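Side-chain contacts in periplasmic protein TorT (Vibrio parahaemolyticus, PDB 3O1I), which probably binds a small solute in the periplasm and relays its presence to a membrane sensor kinase, as relatives named TorT do with TorS: residues Ala175-Lys179 / Glu180-Asn184; Arg254-Val257 / Met258-Ala261. All coordinates share one frame; numbering follows the deposited sequence.

Contact 1 of 2, residues Ala175-Lys179 / Glu180-Asn184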
# COMPACT_ATOMS: atom_id res chain seq x y z
N ALA D 175 -12.64 -17.03 -13.95
CA ALA D 175 -12.03 -15.96 -13.19
C ALA D 175 -10.59 -16.35 -12.95
O ALA D 175 -10.28 -17.53 -12.84
CB ALA D 175 -12.74 -15.78 -11.87
N ASP D 176 -9.72 -15.36 -12.85
CA ASP D 176 -8.31 -15.66 -12.62
C ASP D 176 -8.13 -16.54 -11.38
O ASP D 176 -9.00 -16.62 -10.52
CB ASP D 176 -7.54 -14.35 -12.49
CG ASP D 176 -7.81 -13.39 -13.65
OD1 ASP D 176 -7.68 -13.81 -14.82
OD2 ASP D 176 -8.16 -12.22 -13.39
N ASN D 177 -6.99 -17.22 -11.29
CA ASN D 177 -6.77 -18.09 -10.15
C ASN D 177 -6.24 -17.38 -8.92
O ASN D 177 -5.16 -17.66 -8.43
CB ASN D 177 -5.87 -19.27 -10.53
CG ASN D 177 -6.54 -20.20 -11.53
OD1 ASN D 177 -7.71 -20.58 -11.37
ND2 ASN D 177 -5.81 -20.58 -12.58
N ASP D 178 -7.04 -16.44 -8.44
CA ASP D 178 -6.73 -15.70 -7.23
C ASP D 178 -7.68 -16.34 -6.22
O ASP D 178 -8.85 -16.56 -6.53
CB ASP D 178 -7.10 -14.22 -7.43
CG ASP D 178 -6.66 -13.34 -6.28
OD1 ASP D 178 -6.93 -13.68 -5.10
OD2 ASP D 178 -6.05 -12.29 -6.56
N LYS D 179 -7.20 -16.64 -5.03
CA LYS D 179 -8.07 -17.27 -4.06
C LYS D 179 -9.35 -16.46 -3.85
O LYS D 179 -10.46 -17.00 -3.89
CB LYS D 179 -7.33 -17.46 -2.73
CG LYS D 179 -7.89 -18.58 -1.86
CD LYS D 179 -6.94 -18.88 -0.71
CE LYS D 179 -7.54 -19.84 0.30
NZ LYS D 179 -6.66 -19.94 1.51
N GLU D 180 -9.20 -15.14 -3.67
CA GLU D 180 -10.34 -14.26 -3.46
C GLU D 180 -11.37 -14.19 -4.58
O GLU D 180 -12.57 -14.16 -4.33
CB GLU D 180 -9.85 -12.85 -3.14
CG GLU D 180 -9.21 -12.73 -1.77
CD GLU D 180 -9.98 -13.48 -0.68
OE1 GLU D 180 -11.23 -13.35 -0.60
OE2 GLU D 180 -9.33 -14.20 0.12
N LEU D 181 -10.90 -14.16 -5.83
CA LEU D 181 -11.80 -14.10 -6.98
C LEU D 181 -12.56 -15.42 -7.10
O LEU D 181 -13.72 -15.45 -7.53
CB LEU D 181 -11.01 -13.86 -8.27
CG LEU D 181 -9.95 -12.76 -8.26
CD1 LEU D 181 -9.36 -12.63 -9.65
CD2 LEU D 181 -10.58 -11.45 -7.81
N GLN D 182 -11.89 -16.51 -6.73
CA GLN D 182 -12.48 -17.84 -6.78
C GLN D 182 -13.44 -18.02 -5.60
O GLN D 182 -14.54 -18.56 -5.76
CB GLN D 182 -11.40 -18.93 -6.73
CG GLN D 182 -10.57 -19.08 -8.00
CD GLN D 182 -11.42 -19.37 -9.23
OE1 GLN D 182 -12.32 -20.21 -9.20
NE2 GLN D 182 -11.12 -18.67 -10.33
N ARG D 183 -13.03 -17.54 -4.43
CA ARG D 183 -13.86 -17.64 -3.23
C ARG D 183 -15.20 -17.05 -3.59
O ARG D 183 -16.25 -17.65 -3.33
CB ARG D 183 -13.27 -16.84 -2.06
CG ARG D 183 -14.20 -16.83 -0.85
CD ARG D 183 -13.66 -15.99 0.30
NE ARG D 183 -12.76 -16.74 1.17
CZ ARG D 183 -11.51 -17.07 0.85
NH1 ARG D 183 -11.01 -16.72 -0.33
NH2 ARG D 183 -10.76 -17.73 1.72
N ASN D 184 -15.15 -15.87 -4.19
CA ASN D 184 -16.35 -15.17 -4.62
C ASN D 184 -17.15 -16.08 -5.56
O ASN D 184 -18.37 -16.14 -5.50
CB ASN D 184 -15.95 -13.87 -5.32
CG ASN D 184 -17.14 -13.08 -5.81
OD1 ASN D 184 -17.91 -12.52 -5.01
ND2 ASN D 184 -17.32 -13.03 -7.12

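Contact 2 of 2, residues Arg254-Val257 / Met258-Ala261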
# COMPACT_ATOMS: atom_id res chain seq x y z
N ARG D 254 12.37 -32.91 -12.12
CA ARG D 254 13.52 -33.80 -12.29
C ARG D 254 13.67 -34.13 -13.77
O ARG D 254 14.77 -34.10 -14.32
CB ARG D 254 13.32 -35.08 -11.49
CG ARG D 254 13.32 -34.91 -9.98
CD ARG D 254 12.82 -36.18 -9.28
NE ARG D 254 12.86 -36.09 -7.82
CZ ARG D 254 13.98 -36.03 -7.10
NH1 ARG D 254 15.16 -36.05 -7.72
NH2 ARG D 254 13.93 -35.96 -5.78
N LEU D 255 12.55 -34.43 -14.41
CA LEU D 255 12.56 -34.76 -15.82
C LEU D 255 13.30 -33.72 -16.67
O LEU D 255 14.18 -34.07 -17.46
CB LEU D 255 11.12 -34.95 -16.30
CG LEU D 255 10.80 -35.13 -17.79
CD1 LEU D 255 11.88 -35.95 -18.48
CD2 LEU D 255 9.43 -35.80 -17.92
N SER D 256 12.96 -32.44 -16.51
CA SER D 256 13.60 -31.36 -17.27
C SER D 256 15.09 -31.25 -16.98
O SER D 256 15.88 -31.07 -17.90
CB SER D 256 12.92 -30.02 -16.98
OG SER D 256 12.19 -29.58 -18.11
N VAL D 257 15.47 -31.35 -15.72
CA VAL D 257 16.88 -31.29 -15.36
C VAL D 257 17.62 -32.38 -16.12
O VAL D 257 18.58 -32.12 -16.85
CB VAL D 257 17.10 -31.55 -13.86
CG1 VAL D 257 18.57 -31.78 -13.58
CG2 VAL D 257 16.59 -30.39 -13.06
N MET D 258 17.16 -33.62 -15.94
CA MET D 258 17.77 -34.77 -16.59
C MET D 258 17.86 -34.55 -18.09
O MET D 258 18.92 -34.72 -18.67
CB MET D 258 16.94 -36.02 -16.31
CG MET D 258 17.44 -37.26 -17.03
SD MET D 258 16.08 -38.20 -17.73
CE MET D 258 15.81 -37.31 -19.32
N GLN D 259 16.75 -34.18 -18.71
CA GLN D 259 16.73 -33.95 -20.15
C GLN D 259 17.93 -33.12 -20.63
O GLN D 259 18.67 -33.54 -21.52
CB GLN D 259 15.44 -33.24 -20.59
CG GLN D 259 14.17 -34.06 -20.46
CD GLN D 259 13.10 -33.56 -21.41
OE1 GLN D 259 12.83 -32.36 -21.48
NE2 GLN D 259 12.48 -34.47 -22.14
N ALA D 260 18.13 -31.94 -20.04
CA ALA D 260 19.24 -31.08 -20.44
C ALA D 260 20.58 -31.65 -20.00
O ALA D 260 21.56 -31.57 -20.74
CB ALA D 260 19.04 -29.68 -19.88
N ALA D 261 20.64 -32.22 -18.80
CA ALA D 261 21.89 -32.79 -18.30
C ALA D 261 22.38 -33.95 -19.17
O ALA D 261 23.58 -34.24 -19.22
CB ALA D 261 21.71 -33.24 -16.86

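Contact 1 of 2, residues Ala175-Lys179 / Glu180-Asn184
A helix N-cap contact, made as the loop 175-178 turns into helix 179-192, joins Asp178 to Glu180 and the backbone of Asp176 to Gln182. It follows strand 167-172, an outermost strand of the four-stranded parallel sheet in one of the two alpha/beta lobes of this periplasmic binding protein fold. Asp178 is the N-cap: its OD1 accepts from Glu180 N at 3.1 Å, on the anti side of the carboxylate and somewhat out of its plane. With CG anti to the backbone N (chi1 -173°), the carboxylate is carried forward over the first turn, where the helix end would probably favour its negative charge. The same residue's carbonyl begins the regular helical bonding, Asp178 O taking Gln182 N at 3.0 Å, and Lys179 O then takes Arg183 N.

One residue thus serves the helix end twice and packs as well, since Asp178 CB lies against the branch of Leu181, at CG and CD1. One methyl of that leucine, Leu181 CD1, reaches on to Asp176 CB at 3.8 Å, while Ala175 CB lies near Leu181 CB.

Around the helix start, Arg183 NH1 and Glu180 OE2 form a salt bridge of charges alone, the oxygen lying well out of the guanidinium plane. Lys179 NZ and Arg183 NH2 each form a salt bridge to an acidic side chain of another protein's chain, so this helix end belongs to an interface between proteins; Arg183 NE also pairs with Glu211.

Gln182 bends at chi2 (-57°) back toward the loop, and its NE2 donates to Asp176 O at 3.0 Å in a nearly straight bond, the oxygen lying in the glutamine amide plane while the nitrogen sits above the carbonyl plane.

Contact 2 of 2, residues Arg254-Val257 / Met258-Ala261
Four successive i to i+4 hydrogen bonds, Arg254 O to Met258 N, Leu255 O to Gln259 N, Ser256 O to Ala260 N and Val257 O to Ala261 N, hold Arg254-Ala261 as about two turns of regular alpha-helix within helix 249-263. The donor-acceptor lengths run from 2.8 Å between Val257 O and Ala261 N to 3.2 Å between Ser256 O and Ala260 N.

On this scaffold the side-chain contact is centred on Leu255 and the residues three and four positions on. Leu255 CG is anti to its own backbone N (chi1 172°), which swings the branch along the helix until Leu255 CD1 comes to 3.6 Å from Gln259 CG. The two side chains cross at a slant, one methyl meeting the CG methylene of the glutamine and, a little farther off, its amide carbon CD. From the other neighbour, Met258 bends at both chi2 and chi3, and its CE comes to 4.2 Å from the same Leu255 CD1. A single methyl is therefore approached by both the glutamine and the methionine.

Elsewhere the helix is packed against the rest of its lobe: Val257 lies on Met27 and Glu30 of helix 18-32, Ser256 also meets Met27, Gln259 and Ala260 rest on Phe91 of strand 90-92, and Met258 and Ala261 touch Gln34.

The contact among Leu255, Met258 and Gln259 is mostly apolar, with the glutamine amide as its polar end. The stem of Gln259 runs beyond CG in an extended form and contributes carbon to the Leu255 contact, while its NE2 has weak hydrogen bonds to the carbonyls of Glu270 and Lys271. The residue thus acts as a hydrocarbon toward the helix and as a donor toward the following loop.

Followed from the N terminus, the chain reaches contact 1 first: after strand 167-172 the loop 175-178 runs straight into helix 179-192, and the contact closes that turn within ten residues. Contact 2 comes later, inside helix 249-263, and closes no loop at all. The two are in series, neither nesting nor crossing, and they do not touch; their centres are 33 Å apart, on opposite sides of the chain's centre. Contact 1 belongs to the lobe built on the four-stranded sheet, contact 2 to the one built on the five-stranded sheet. The comparison sets a helix start that meets another protein beside a mid-helix stretch that packs within its own chain.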